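Local coordinates for dally-like, isoform A (Drosophila melanogaster, PDB 6XTZ), which acts as a cell-surface glypican, a probable proteoglycan that binds Wnt and Hedgehog proteins and takes up the palmitoleate lipid of Wnt, at residues Tyr261-Phe272 / Met519-Ile530. The protein carries 5 engineered substitutions. Residues are numbered along the deposited sequence; the frame is centred on the assembly and turned at random. Where two conformers were deposited one is given.
Sequences YQHEFDSEWENF and MASQLSHLKNAI
Phe265 and Leu526 interlock where helices 263-272 and 519-530 run side by side, the axes 9.4 Å apart and only 21° from parallel. CD2 of Leu526 lies over one face of the Phe265 ring, 4.0 Å from its centroid and 21° off the normal, which meets the definition of a CH-pi contact. Phe265 is a knob among Met519, Gln522, Leu523 and Leu526; with CG anti to its backbone N (chi1 -166°), its ring reaches into the hole and crosses the Leu526 side chain at about a right angle, and the Gln522 carbonyl O lies at the ring's edge, nearest CE1. Leu526 is the reciprocal knob, seated among Phe265, Glu268, Trp269 and Phe272. Near the start of the contact Met519 bends at chi2 and chi3, which lets it reach two aromatic residues: SD meets the edge of Tyr261 in a Met-aromatic contact, 3.8 Å from CD2, while CE rests 3.6 Å from CB of Phe265.

No hydrogen bond links residues 261-272 with 519-530. Glu268, bent at chi2, is the third knob, and its carboxylate borders the Lys527 chain, with OE2 3.4 Å from CE. The charges remain beyond salt-bridge range, Glu268 OE2 lying 4.2 Å from Lys527 NZ. Asn271 ND2 donates to Glu268 OE1 (3.1 Å), approaching from above the carboxylate plane. With an alanine here, Lys527 would probably lose the nearer of its two acidic neighbours, Asn271 its acceptor, and a gap would open beside CD1 of Ile530.

Val213 and Ala210 of helix 185-216 touch Phe265 and Phe272, and Trp460 meets Phe265 edge-to-face. Reciprocal knobs-into-holes between near-parallel helices characterise helix-bundle packing, here joining helix 513-538 to helix 263-283 within the elongated, alpha-helical glypican core.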
loop_
_atom_site.group_PDB
_atom_site.type_symbol
_atom_site.label_atom_id
_atom_site.label_comp_id
_atom_site.label_asym_id
_atom_site.label_seq_id
_atom_site.Cartn_x
_atom_site.Cartn_y
_atom_site.Cartn_z
ATOM N N TYR A 261 17.926 -2.476 -6.305
ATOM C CA TYR A 261 17.622 -1.391 -5.381
ATOM C C TYR A 261 16.217 -1.498 -4.802
ATOM O O TYR A 261 15.891 -0.755 -3.869
ATOM C CB TYR A 261 17.800 -0.039 -6.078
ATOM C CG TYR A 261 16.843 0.212 -7.225
ATOM C CD1 TYR A 261 17.152 -0.196 -8.517
ATOM C CD2 TYR A 261 15.638 0.872 -7.018
ATOM C CE1 TYR A 261 16.281 0.035 -9.568
ATOM C CE2 TYR A 261 14.764 1.108 -8.062
ATOM C CZ TYR A 261 15.088 0.688 -9.333
ATOM O OH TYR A 261 14.216 0.924 -10.370
ATOM N N GLN A 262 15.387 -2.397 -5.326
ATOM C CA GLN A 262 14.035 -2.622 -4.843
ATOM C C GLN A 262 13.943 -3.793 -3.873
ATOM O O GLN A 262 12.833 -4.239 -3.568
ATOM C CB GLN A 262 13.092 -2.863 -6.023
ATOM C CG GLN A 262 13.069 -1.748 -7.047
ATOM C CD GLN A 262 12.329 -2.137 -8.311
ATOM O OE1 GLN A 262 11.973 -3.297 -8.503
ATOM N NE2 GLN A 262 12.095 -1.165 -9.181
ATOM N N HIS A 263 15.078 -4.297 -3.382
ATOM C CA HIS A 263 15.066 -5.525 -2.589
ATOM C C HIS A 263 14.324 -5.330 -1.273
ATOM O O HIS A 263 13.350 -6.038 -0.986
ATOM C CB HIS A 263 16.494 -6.007 -2.333
ATOM C CG HIS A 263 16.564 -7.352 -1.681
ATOM N ND1 HIS A 263 16.400 -8.528 -2.381
ATOM C CD2 HIS A 263 16.764 -7.708 -0.389
ATOM C CE1 HIS A 263 16.506 -9.551 -1.552
ATOM N NE2 HIS A 263 16.725 -9.081 -0.337
ATOM N N GLU A 264 14.799 -4.391 -0.446
ATOM C CA GLU A 264 14.118 -4.075 0.805
ATOM C C GLU A 264 12.692 -3.614 0.550
ATOM O O GLU A 264 11.763 -4.011 1.263
ATOM C CB GLU A 264 14.887 -2.994 1.566
ATOM C CG GLU A 264 16.154 -3.460 2.259
ATOM C CD GLU A 264 16.994 -2.299 2.758
ATOM O OE1 GLU A 264 17.683 -1.666 1.929
ATOM O OE2 GLU A 264 16.953 -2.009 3.972
ATOM N N PHE A 265 12.503 -2.774 -0.470
ATOM C CA PHE A 265 11.178 -2.245 -0.769
ATOM C C PHE A 265 10.212 -3.358 -1.147
ATOM O O PHE A 265 9.019 -3.279 -0.832
ATOM C CB PHE A 265 11.273 -1.214 -1.893
ATOM C CG PHE A 265 10.041 -0.372 -2.054
ATOM C CD1 PHE A 265 9.837 0.738 -1.251
ATOM C CD2 PHE A 265 9.092 -0.684 -3.012
ATOM C CE1 PHE A 265 8.707 1.520 -1.398
ATOM C CE2 PHE A 265 7.960 0.093 -3.165
ATOM C CZ PHE A 265 7.768 1.196 -2.356
ATOM N N ASP A 266 10.711 -4.405 -1.809
ATOM C CA ASP A 266 9.862 -5.539 -2.157
ATOM C C ASP A 266 9.385 -6.281 -0.914
ATOM O O ASP A 266 8.206 -6.635 -0.811
ATOM C CB ASP A 266 10.615 -6.482 -3.093
ATOM C CG ASP A 266 9.942 -7.828 -3.232
ATOM O OD1 ASP A 266 8.741 -7.862 -3.570
ATOM O OD2 ASP A 266 10.620 -8.852 -3.013
ATOM N N SER A 267 10.285 -6.525 0.043
ATOM C CA SER A 267 9.900 -7.282 1.230
ATOM C C SER A 267 8.913 -6.501 2.089
ATOM O O SER A 267 7.940 -7.071 2.598
ATOM C CB SER A 267 11.141 -7.664 2.039
ATOM O OG SER A 267 11.812 -6.518 2.529
ATOM N N GLU A 268 9.138 -5.196 2.254
ATOM C CA GLU A 268 8.197 -4.386 3.021
ATOM C C GLU A 268 6.871 -4.217 2.289
ATOM O O GLU A 268 5.827 -4.061 2.933
ATOM C CB GLU A 268 8.809 -3.023 3.340
ATOM C CG GLU A 268 10.039 -3.090 4.233
ATOM C CD GLU A 268 9.730 -3.600 5.631
ATOM O OE1 GLU A 268 8.544 -3.620 6.022
ATOM O OE2 GLU A 268 10.681 -3.982 6.343
ATOM N N TRP A 269 6.890 -4.242 0.953
ATOM C CA TRP A 269 5.644 -4.206 0.195
ATOM C C TRP A 269 4.779 -5.419 0.515
ATOM O O TRP A 269 3.550 -5.312 0.599
ATOM C CB TRP A 269 5.945 -4.136 -1.302
ATOM C CG TRP A 269 4.737 -3.939 -2.172
ATOM C CD1 TRP A 269 3.989 -4.912 -2.769
ATOM C CD2 TRP A 269 4.146 -2.690 -2.553
ATOM N NE1 TRP A 269 2.967 -4.346 -3.495
ATOM C CE2 TRP A 269 3.041 -2.983 -3.377
ATOM C CE3 TRP A 269 4.446 -1.351 -2.276
ATOM C CZ2 TRP A 269 2.234 -1.988 -3.925
ATOM C CZ3 TRP A 269 3.644 -0.366 -2.822
ATOM C CH2 TRP A 269 2.551 -0.688 -3.638
ATOM N N GLU A 270 5.408 -6.582 0.704
ATOM C CA GLU A 270 4.667 -7.762 1.134
ATOM C C GLU A 270 4.100 -7.574 2.535
ATOM O O GLU A 270 2.965 -7.980 2.809
ATOM C CB GLU A 270 5.563 -8.999 1.073
ATOM C CG GLU A 270 5.977 -9.398 -0.334
ATOM C CD GLU A 270 6.718 -10.719 -0.370
ATOM O OE1 GLU A 270 6.865 -11.350 0.696
ATOM O OE2 GLU A 270 7.157 -11.128 -1.466
ATOM N N ASN A 271 4.876 -6.964 3.436
ATOM C CA ASN A 271 4.355 -6.657 4.766
ATOM C C ASN A 271 3.182 -5.689 4.680
ATOM O O ASN A 271 2.210 -5.810 5.433
ATOM C CB ASN A 271 5.458 -6.077 5.652
ATOM C CG ASN A 271 6.563 -7.075 5.941
ATOM O OD1 ASN A 271 6.372 -8.285 5.829
ATOM N ND2 ASN A 271 7.727 -6.568 6.326
ATOM N N PHE A 272 3.260 -4.718 3.765
ATOM C CA PHE A 272 2.144 -3.803 3.553
ATOM C C PHE A 272 0.905 -4.546 3.071
ATOM O O PHE A 272 -0.208 -4.280 3.540
ATOM C CB PHE A 272 2.541 -2.716 2.551
ATOM C CG PHE A 272 1.371 -2.003 1.934
ATOM C CD1 PHE A 272 0.719 -0.991 2.619
ATOM C CD2 PHE A 272 0.925 -2.341 0.665
ATOM C CE1 PHE A 272 -0.357 -0.331 2.052
ATOM C CE2 PHE A 272 -0.153 -1.688 0.094
ATOM C CZ PHE A 272 -0.796 -0.684 0.791
ATOM N N MET A 519 15.747 5.492 -2.538
ATOM C CA MET A 519 14.702 4.634 -1.994
ATOM C C MET A 519 14.512 4.801 -0.493
ATOM O O MET A 519 13.559 4.237 0.055
ATOM C CB MET A 519 15.018 3.168 -2.305
ATOM C CG MET A 519 15.108 2.846 -3.787
ATOM S SD MET A 519 13.508 2.862 -4.618
ATOM C CE MET A 519 12.690 1.506 -3.786
ATOM N N ALA A 520 15.382 5.561 0.177
ATOM C CA ALA A 520 15.354 5.618 1.636
ATOM C C ALA A 520 14.056 6.233 2.145
ATOM O O ALA A 520 13.404 5.679 3.038
ATOM C CB ALA A 520 16.562 6.399 2.153
ATOM N N SER A 521 13.665 7.384 1.592
ATOM C CA SER A 521 12.446 8.040 2.055
ATOM C C SER A 521 11.207 7.238 1.675
ATOM O O SER A 521 10.227 7.208 2.428
ATOM C CB SER A 521 12.363 9.457 1.489
ATOM O OG SER A 521 12.308 9.435 0.075
ATOM N N GLN A 522 11.230 6.583 0.513
ATOM C CA GLN A 522 10.106 5.739 0.118
ATOM C C GLN A 522 10.020 4.498 0.993
ATOM O O GLN A 522 8.921 4.021 1.301
ATOM C CB GLN A 522 10.228 5.348 -1.352
ATOM C CG GLN A 522 9.646 6.366 -2.308
ATOM C CD GLN A 522 10.203 7.757 -2.086
ATOM O OE1 GLN A 522 11.414 7.968 -2.142
ATOM N NE2 GLN A 522 9.320 8.713 -1.824
ATOM N N LEU A 523 11.169 3.956 1.394
ATOM C CA LEU A 523 11.169 2.825 2.311
ATOM C C LEU A 523 10.652 3.236 3.684
ATOM O O LEU A 523 9.934 2.473 4.339
ATOM C CB LEU A 523 12.578 2.247 2.413
ATOM C CG LEU A 523 12.723 0.857 3.022
ATOM C CD1 LEU A 523 11.968 -0.167 2.193
ATOM C CD2 LEU A 523 14.195 0.498 3.119
ATOM N N SER A 524 10.994 4.448 4.127
ATOM C CA SER A 524 10.564 4.909 5.443
ATOM C C SER A 524 9.066 5.191 5.470
ATOM O O SER A 524 8.393 4.886 6.461
ATOM C CB SER A 524 11.356 6.152 5.843
ATOM O OG SER A 524 10.981 6.605 7.131
ATOM N N HIS A 525 8.529 5.776 4.397
ATOM C CA HIS A 525 7.091 6.026 4.339
ATOM C C HIS A 525 6.308 4.721 4.282
ATOM O O HIS A 525 5.259 4.592 4.926
ATOM C CB HIS A 525 6.753 6.900 3.131
ATOM C CG HIS A 525 7.269 8.302 3.233
ATOM N ND1 HIS A 525 7.460 8.940 4.439
ATOM C CD2 HIS A 525 7.633 9.189 2.277
ATOM C CE1 HIS A 525 7.918 10.160 4.223
ATOM N NE2 HIS A 525 8.033 10.336 2.918
ATOM N N LEU A 526 6.799 3.744 3.514
ATOM C CA LEU A 526 6.108 2.463 3.425
ATOM C C LEU A 526 6.106 1.741 4.766
ATOM O O LEU A 526 5.080 1.186 5.175
ATOM C CB LEU A 526 6.749 1.591 2.346
ATOM C CG LEU A 526 6.069 0.246 2.085
ATOM C CD1 LEU A 526 4.622 0.449 1.664
ATOM C CD2 LEU A 526 6.827 -0.551 1.037
ATOM N N LYS A 527 7.242 1.740 5.469
ATOM C CA LYS A 527 7.285 1.118 6.788
ATOM C C LYS A 527 6.397 1.863 7.776
ATOM O O LYS A 527 5.793 1.250 8.664
ATOM C CB LYS A 527 8.723 1.062 7.306
ATOM C CG LYS A 527 9.631 0.104 6.554
ATOM C CD LYS A 527 11.039 0.114 7.131
ATOM C CE LYS A 527 11.957 -0.829 6.370
ATOM N NZ LYS A 527 13.357 -0.781 6.880
ATOM N N ASN A 528 6.307 3.188 7.637
ATOM C CA ASN A 528 5.466 3.972 8.534
ATOM C C ASN A 528 3.998 3.588 8.392
ATOM O O ASN A 528 3.269 3.509 9.388
ATOM C CB ASN A 528 5.662 5.463 8.260
ATOM C CG ASN A 528 4.854 6.338 9.196
ATOM O OD1 ASN A 528 4.582 5.960 10.335
ATOM N ND2 ASN A 528 4.462 7.513 8.718
ATOM N N ALA A 529 3.547 3.343 7.159
ATOM C CA ALA A 529 2.165 2.925 6.951
ATOM C C ALA A 529 1.911 1.530 7.506
ATOM O O ALA A 529 0.795 1.234 7.949
ATOM C CB ALA A 529 1.817 2.978 5.463
ATOM N N ILE A 530 2.928 0.665 7.493
ATOM C CA ILE A 530 2.761 -0.687 8.017
ATOM C C ILE A 530 2.550 -0.654 9.525
ATOM O O ILE A 530 1.790 -1.458 10.078
ATOM C CB ILE A 530 3.970 -1.556 7.623
ATOM C CG1 ILE A 530 4.057 -1.676 6.101
ATOM C CG2 ILE A 530 3.882 -2.936 8.260
ATOM C CD1 ILE A 530 5.298 -2.381 5.619
#